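Local coordinates for putative hemoglobin-like oxygen-binding protein (Pseudoalteromonas haloplanktis, PDB 4UUR) that probably binds and carries oxygen at a heme iron, as a cold-adapted group II truncated hemoglobin of an Antarctic marine bacterium, at residues 99-110 and 134-144. Residues are numbered along the deposited sequence; the frame is centred on the assembly and turned at random.
Sequences FTIDQDLRDQWM and FGQLASHMINQ. With HEM (protoporphyrin IX containing Fe), chain C.
W109 overlaps F134 at the edge of its indole, where CH2 comes within 3.8 Å of F134 CD1; with the ring planes at 43° and the centroids 5.9 Å apart, the two rings meet obliquely. The setting is the shortened globin fold of a group II truncated hemoglobin, in which the segments 103-110 and 134-141 of helices 103-120 and 124-141 run nearly antiparallel, at 153°, and both border the heme. With CG anti to the backbone N, the indole of W109 lies with one face against the porphyrin, NE1 being 3.3 Å from heme CHC, and NE1 donates in the ring plane to the water that ligates the iron. A leucine in its place would probably leave that water without its indole donor and open a gap over heme C2C and CMC, beside F134 CD1. Further along, R106 drapes over A138: its CG meets A138 CB at 3.4 Å, bends at chi2 and chi3 carry the guanidinium on towards G135 and S139, and NH1 gives S139 OG a weak bond. M110 CG lies against one guanidinium face, while its SD and CE rest on the backbone of G135. I142 packs CD1 against R106 CB, and I101 CG2 touches the heme vinyl carbon CBB. D102, the N-cap of helix 103-120, accepts from L105 N. Next to it the two segments exchange polar bonds: N143 N reaches I101 O in the carbonyl plane, and Q144 N adds a weak second bond to that oxygen. In return, I101 N donates almost straight (170°) to N143 OD1 at 3.0 Å, arriving from above the amide carbonyl plane.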
loop_
_atom_site.group_PDB
_atom_site.type_symbol
_atom_site.label_atom_id
_atom_site.label_comp_id
_atom_site.label_asym_id
_atom_site.label_seq_id
_atom_site.Cartn_x
_atom_site.Cartn_y
_atom_site.Cartn_z
ATOM N N PHE A 99 -1.254 6.848 14.843
ATOM C CA PHE A 99 -1.379 8.047 13.996
ATOM C C PHE A 99 -2.822 8.572 13.984
ATOM O O PHE A 99 -3.804 7.865 14.283
ATOM C CB PHE A 99 -0.892 7.767 12.555
ATOM C CG PHE A 99 0.343 6.900 12.484
ATOM C CD1 PHE A 99 1.595 7.409 12.824
ATOM C CD2 PHE A 99 0.265 5.581 12.112
ATOM C CE1 PHE A 99 2.740 6.622 12.759
ATOM C CE2 PHE A 99 1.384 4.767 12.074
ATOM C CZ PHE A 99 2.631 5.286 12.397
ATOM N N THR A 100 -2.926 9.848 13.644
ATOM C CA THR A 100 -4.196 10.485 13.371
ATOM C C THR A 100 -4.425 10.339 11.863
ATOM O O THR A 100 -3.681 10.874 11.068
ATOM C CB THR A 100 -4.126 11.976 13.755
ATOM O OG1 THR A 100 -3.917 12.105 15.173
ATOM C CG2 THR A 100 -5.398 12.760 13.310
ATOM N N ILE A 101 -5.442 9.594 11.471
ATOM C CA ILE A 101 -5.780 9.400 10.051
ATOM C C ILE A 101 -7.221 9.822 9.768
ATOM O O ILE A 101 -8.150 9.128 10.178
ATOM C CB ILE A 101 -5.627 7.921 9.706
ATOM C CG1 ILE A 101 -4.210 7.470 10.009
ATOM C CG2 ILE A 101 -6.005 7.667 8.253
ATOM C CD1 ILE A 101 -4.026 5.995 9.877
ATOM N N ASP A 102 -7.398 10.942 9.069
ATOM C CA ASP A 102 -8.726 11.398 8.600
ATOM C C ASP A 102 -8.999 11.035 7.115
ATOM O O ASP A 102 -8.157 10.434 6.444
ATOM C CB ASP A 102 -8.877 12.928 8.797
ATOM C CG ASP A 102 -7.804 13.703 8.080
ATOM O OD1 ASP A 102 -7.139 13.095 7.212
ATOM O OD2 ASP A 102 -7.575 14.893 8.399
ATOM N N GLN A 103 -10.187 11.400 6.624
ATOM C CA GLN A 103 -10.604 11.203 5.244
ATOM C C GLN A 103 -9.557 11.756 4.271
ATOM O O GLN A 103 -9.166 11.125 3.282
ATOM C CB GLN A 103 -11.954 11.943 5.023
ATOM C CG GLN A 103 -12.645 11.690 3.682
ATOM C CD GLN A 103 -12.941 10.214 3.452
ATOM O OE1 GLN A 103 -13.620 9.574 4.264
ATOM N NE2 GLN A 103 -12.422 9.659 2.348
ATOM N N ASP A 104 -9.119 12.959 4.561
ATOM C CA ASP A 104 -8.161 13.636 3.736
ATOM C C ASP A 104 -6.892 12.782 3.492
ATOM O O ASP A 104 -6.390 12.701 2.359
ATOM C CB ASP A 104 -7.842 14.971 4.394
ATOM C CG ASP A 104 -6.714 15.710 3.725
ATOM O OD1 ASP A 104 -6.570 15.606 2.474
ATOM O OD2 ASP A 104 -5.990 16.423 4.487
ATOM N N LEU A 105 -6.374 12.169 4.546
ATOM C CA LEU A 105 -5.182 11.357 4.433
ATOM C C LEU A 105 -5.470 10.019 3.775
ATOM O O LEU A 105 -4.635 9.516 3.039
ATOM C CB LEU A 105 -4.503 11.150 5.799
ATOM C CG LEU A 105 -3.835 12.370 6.416
ATOM C CD1 LEU A 105 -3.534 12.101 7.909
ATOM C CD2 LEU A 105 -2.573 12.742 5.659
ATOM N N ARG A 106 -6.630 9.444 4.042
ATOM C CA ARG A 106 -7.072 8.282 3.307
ATOM C C ARG A 106 -7.114 8.521 1.781
ATOM O O ARG A 106 -6.679 7.673 1.005
ATOM C CB ARG A 106 -8.447 7.840 3.748
ATOM C CG ARG A 106 -8.727 6.390 3.347
ATOM C CD ARG A 106 -10.120 6.165 2.747
ATOM N NE ARG A 106 -10.210 6.612 1.357
ATOM C CZ ARG A 106 -10.663 5.903 0.318
ATOM N NH1 ARG A 106 -11.132 4.659 0.413
ATOM N NH2 ARG A 106 -10.638 6.477 -0.860
ATOM N N ASP A 107 -7.620 9.678 1.373
ATOM C CA ASP A 107 -7.743 9.985 -0.048
ATOM C C ASP A 107 -6.387 10.195 -0.706
ATOM O O ASP A 107 -6.200 9.779 -1.839
ATOM C CB ASP A 107 -8.609 11.233 -0.264
ATOM C CG ASP A 107 -10.072 11.008 0.088
ATOM O OD1 ASP A 107 -10.592 9.882 0.022
ATOM O OD2 ASP A 107 -10.716 12.005 0.432
ATOM N N GLN A 108 -5.476 10.879 -0.002
ATOM C CA GLN A 108 -4.075 10.980 -0.403
ATOM C C GLN A 108 -3.384 9.617 -0.596
ATOM O O GLN A 108 -2.603 9.460 -1.547
ATOM C CB GLN A 108 -3.280 11.754 0.627
ATOM C CG GLN A 108 -3.528 13.245 0.555
ATOM C CD GLN A 108 -2.867 13.981 1.694
ATOM O OE1 GLN A 108 -1.670 13.900 1.880
ATOM N NE2 GLN A 108 -3.650 14.686 2.468
ATOM N N TRP A 109 -3.632 8.685 0.328
ATOM C CA TRP A 109 -3.099 7.327 0.247
ATOM C C TRP A 109 -3.684 6.624 -0.964
ATOM O O TRP A 109 -2.940 5.976 -1.724
ATOM C CB TRP A 109 -3.480 6.524 1.478
ATOM C CG TRP A 109 -2.612 5.367 1.758
ATOM C CD1 TRP A 109 -1.583 5.320 2.659
ATOM C CD2 TRP A 109 -2.658 4.085 1.141
ATOM N NE1 TRP A 109 -1.013 4.074 2.669
ATOM C CE2 TRP A 109 -1.662 3.293 1.744
ATOM C CE3 TRP A 109 -3.468 3.507 0.175
ATOM C CZ2 TRP A 109 -1.435 1.963 1.370
ATOM C CZ3 TRP A 109 -3.237 2.157 -0.171
ATOM C CH2 TRP A 109 -2.249 1.432 0.404
ATOM N N MET A 110 -5.012 6.711 -1.149
ATOM C CA MET A 110 -5.628 6.105 -2.347
ATOM C C MET A 110 -5.196 6.710 -3.686
ATOM O O MET A 110 -4.926 5.996 -4.644
ATOM C CB MET A 110 -7.131 6.061 -2.244
ATOM C CG MET A 110 -7.598 4.936 -1.343
ATOM S SD MET A 110 -6.840 3.324 -1.680
ATOM C CE MET A 110 -7.564 3.015 -3.297
ATOM N N PHE A 134 -8.012 -2.263 -1.796
ATOM C CA PHE A 134 -7.235 -1.196 -1.123
ATOM C C PHE A 134 -8.143 -0.076 -0.613
ATOM O O PHE A 134 -7.968 0.392 0.498
ATOM C CB PHE A 134 -6.171 -0.537 -2.056
ATOM C CG PHE A 134 -4.911 -1.354 -2.243
ATOM C CD1 PHE A 134 -4.040 -1.568 -1.182
ATOM C CD2 PHE A 134 -4.573 -1.861 -3.478
ATOM C CE1 PHE A 134 -2.885 -2.313 -1.348
ATOM C CE2 PHE A 134 -3.430 -2.621 -3.642
ATOM C CZ PHE A 134 -2.568 -2.839 -2.594
ATOM N N GLY A 135 -9.042 0.409 -1.456
ATOM C CA GLY A 135 -9.986 1.475 -1.083
ATOM C C GLY A 135 -10.725 1.177 0.229
ATOM O O GLY A 135 -10.942 2.063 1.051
ATOM N N GLN A 136 -11.086 -0.075 0.421
ATOM C CA GLN A 136 -11.771 -0.494 1.633
ATOM C C GLN A 136 -10.833 -0.527 2.846
ATOM O O GLN A 136 -11.147 0.070 3.867
ATOM C CB GLN A 136 -12.440 -1.866 1.435
ATOM C CG GLN A 136 -13.874 -1.765 0.950
ATOM C CD GLN A 136 -14.458 -3.088 0.500
ATOM O OE1 GLN A 136 -13.800 -4.133 0.522
ATOM N NE2 GLN A 136 -15.713 -3.047 0.085
ATOM N N LEU A 137 -9.713 -1.242 2.730
ATOM C CA LEU A 137 -8.655 -1.203 3.741
ATOM C C LEU A 137 -8.299 0.213 4.194
ATOM O O LEU A 137 -8.290 0.486 5.387
ATOM C CB LEU A 137 -7.405 -1.912 3.251
ATOM C CG LEU A 137 -7.327 -3.341 3.741
ATOM C CD1 LEU A 137 -6.009 -3.975 3.285
ATOM C CD2 LEU A 137 -7.456 -3.365 5.265
ATOM N N ALA A 138 -8.064 1.112 3.245
ATOM C CA ALA A 138 -7.766 2.520 3.538
ATOM C C ALA A 138 -8.847 3.160 4.353
ATOM O O ALA A 138 -8.542 3.840 5.321
ATOM C CB ALA A 138 -7.563 3.344 2.282
ATOM N N SER A 139 -10.105 2.950 3.973
ATOM C CA SER A 139 -11.203 3.549 4.729
ATOM C C SER A 139 -11.264 2.991 6.152
ATOM O O SER A 139 -11.531 3.713 7.061
ATOM C CB SER A 139 -12.537 3.395 3.989
ATOM O OG SER A 139 -12.691 4.500 3.104
ATOM N N HIS A 140 -10.945 1.714 6.304
ATOM C CA HIS A 140 -10.916 0.986 7.574
ATOM C C HIS A 140 -9.904 1.589 8.551
ATOM O O HIS A 140 -10.100 1.479 9.738
ATOM C CB HIS A 140 -10.552 -0.484 7.273
ATOM C CG HIS A 140 -10.581 -1.414 8.452
ATOM N ND1 HIS A 140 -11.470 -1.288 9.500
ATOM C CD2 HIS A 140 -9.872 -2.548 8.701
ATOM C CE1 HIS A 140 -11.274 -2.268 10.365
ATOM N NE2 HIS A 140 -10.311 -3.050 9.903
ATOM N N MET A 141 -8.819 2.193 8.048
ATOM C CA MET A 141 -7.775 2.777 8.908
ATOM C C MET A 141 -8.193 4.104 9.485
ATOM O O MET A 141 -7.585 4.579 10.436
ATOM C CB MET A 141 -6.489 3.061 8.131
ATOM C CG MET A 141 -5.860 1.911 7.401
ATOM S SD MET A 141 -5.445 0.592 8.514
ATOM C CE MET A 141 -6.795 -0.561 8.220
ATOM N N ILE A 142 -9.200 4.734 8.882
ATOM C CA ILE A 142 -9.587 6.091 9.254
ATOM C C ILE A 142 -9.921 5.997 10.725
ATOM O O ILE A 142 -10.624 5.077 11.119
ATOM C CB ILE A 142 -10.796 6.579 8.448
ATOM C CG1 ILE A 142 -10.378 6.817 6.988
ATOM C CG2 ILE A 142 -11.411 7.847 9.063
ATOM C CD1 ILE A 142 -11.222 7.818 6.208
ATOM N N ASN A 143 -9.361 6.903 11.528
ATOM C CA ASN A 143 -9.657 6.971 12.976
ATOM C C ASN A 143 -9.882 8.374 13.500
ATOM O O ASN A 143 -9.875 8.569 14.666
ATOM C CB ASN A 143 -8.595 6.227 13.811
ATOM C CG ASN A 143 -7.166 6.738 13.578
ATOM O OD1 ASN A 143 -6.942 7.942 13.528
ATOM N ND2 ASN A 143 -6.188 5.804 13.435
ATOM N N GLN A 144 -10.147 9.333 12.633
ATOM C CA GLN A 144 -10.506 10.684 13.035
ATOM C C GLN A 144 -11.574 11.252 12.085
ATOM O O GLN A 144 -11.372 11.322 10.854
ATOM C CB GLN A 144 -9.283 11.566 12.970
ATOM C CG GLN A 144 -9.479 12.979 13.447
ATOM C CD GLN A 144 -9.228 13.137 14.939
ATOM O OE1 GLN A 144 -8.147 12.824 15.456
ATOM N NE2 GLN A 144 -10.222 13.648 15.638
HETATM C CHA HEM C . 2.706 1.871 8.194
HETATM C CHB HEM C . 0.114 5.847 7.104
HETATM C CHC HEM C . -3.154 2.956 4.972
HETATM C CHD HEM C . -0.068 -0.678 5.244
HETATM C C1A HEM C . 2.275 3.182 8.109
HETATM C C2A HEM C . 2.945 4.279 8.654
HETATM C C3A HEM C . 2.227 5.390 8.325
HETATM C C4A HEM C . 1.086 4.998 7.587
HETATM C CMA HEM C . 2.569 6.827 8.698
HETATM C CAA HEM C . 4.225 4.279 9.466
HETATM C CBA HEM C . 5.395 3.620 8.736
HETATM C CGA HEM C . 6.762 4.188 9.060
HETATM O O1A HEM C . 7.154 5.335 8.762
HETATM O O2A HEM C . 7.561 3.418 9.616
HETATM C C1B HEM C . -1.039 5.379 6.453
HETATM C C2B HEM C . -2.183 6.179 6.158
HETATM C C3B HEM C . -3.112 5.361 5.566
HETATM C C4B HEM C . -2.506 4.032 5.570
HETATM C CMB HEM C . -2.251 7.674 6.418
HETATM C CAB HEM C . -4.502 5.489 5.026
HETATM C CBB HEM C . -5.213 6.552 5.211
HETATM C C1C HEM C . -2.580 1.709 4.755
HETATM C C2C HEM C . -3.110 0.661 3.986
HETATM C C3C HEM C . -2.222 -0.381 4.098
HETATM C C4C HEM C . -1.143 0.069 4.896
HETATM C CMC HEM C . -4.441 0.709 3.249
HETATM C CAC HEM C . -2.232 -1.726 3.480
HETATM C CBC HEM C . -3.101 -2.068 2.535
HETATM C C1D HEM C . 0.879 -0.235 6.114
HETATM C C2D HEM C . 1.910 -1.144 6.608
HETATM C C3D HEM C . 2.669 -0.436 7.416
HETATM C C4D HEM C . 2.097 0.901 7.432
HETATM C CMD HEM C . 2.115 -2.605 6.315
HETATM C CAD HEM C . 3.848 -0.948 8.226
HETATM C CBD HEM C . 3.275 -1.261 9.612
HETATM C CGD HEM C . 4.277 -1.890 10.586
HETATM O O1D HEM C . 5.487 -1.981 10.327
HETATM O O2D HEM C . 3.920 -2.337 11.695
HETATM N NA HEM C . 1.153 3.651 7.417
HETATM N NB HEM C . -1.297 4.141 6.078
HETATM N NC HEM C . -1.394 1.338 5.256
HETATM N ND HEM C . 1.050 0.981 6.581
HETATM FE FE HEM C . -0.068 2.477 6.353
HETATM O O HOH W 1 -12.283 12.676 8.459
HETATM O O HOH W 2 1.095 2.987 4.565
#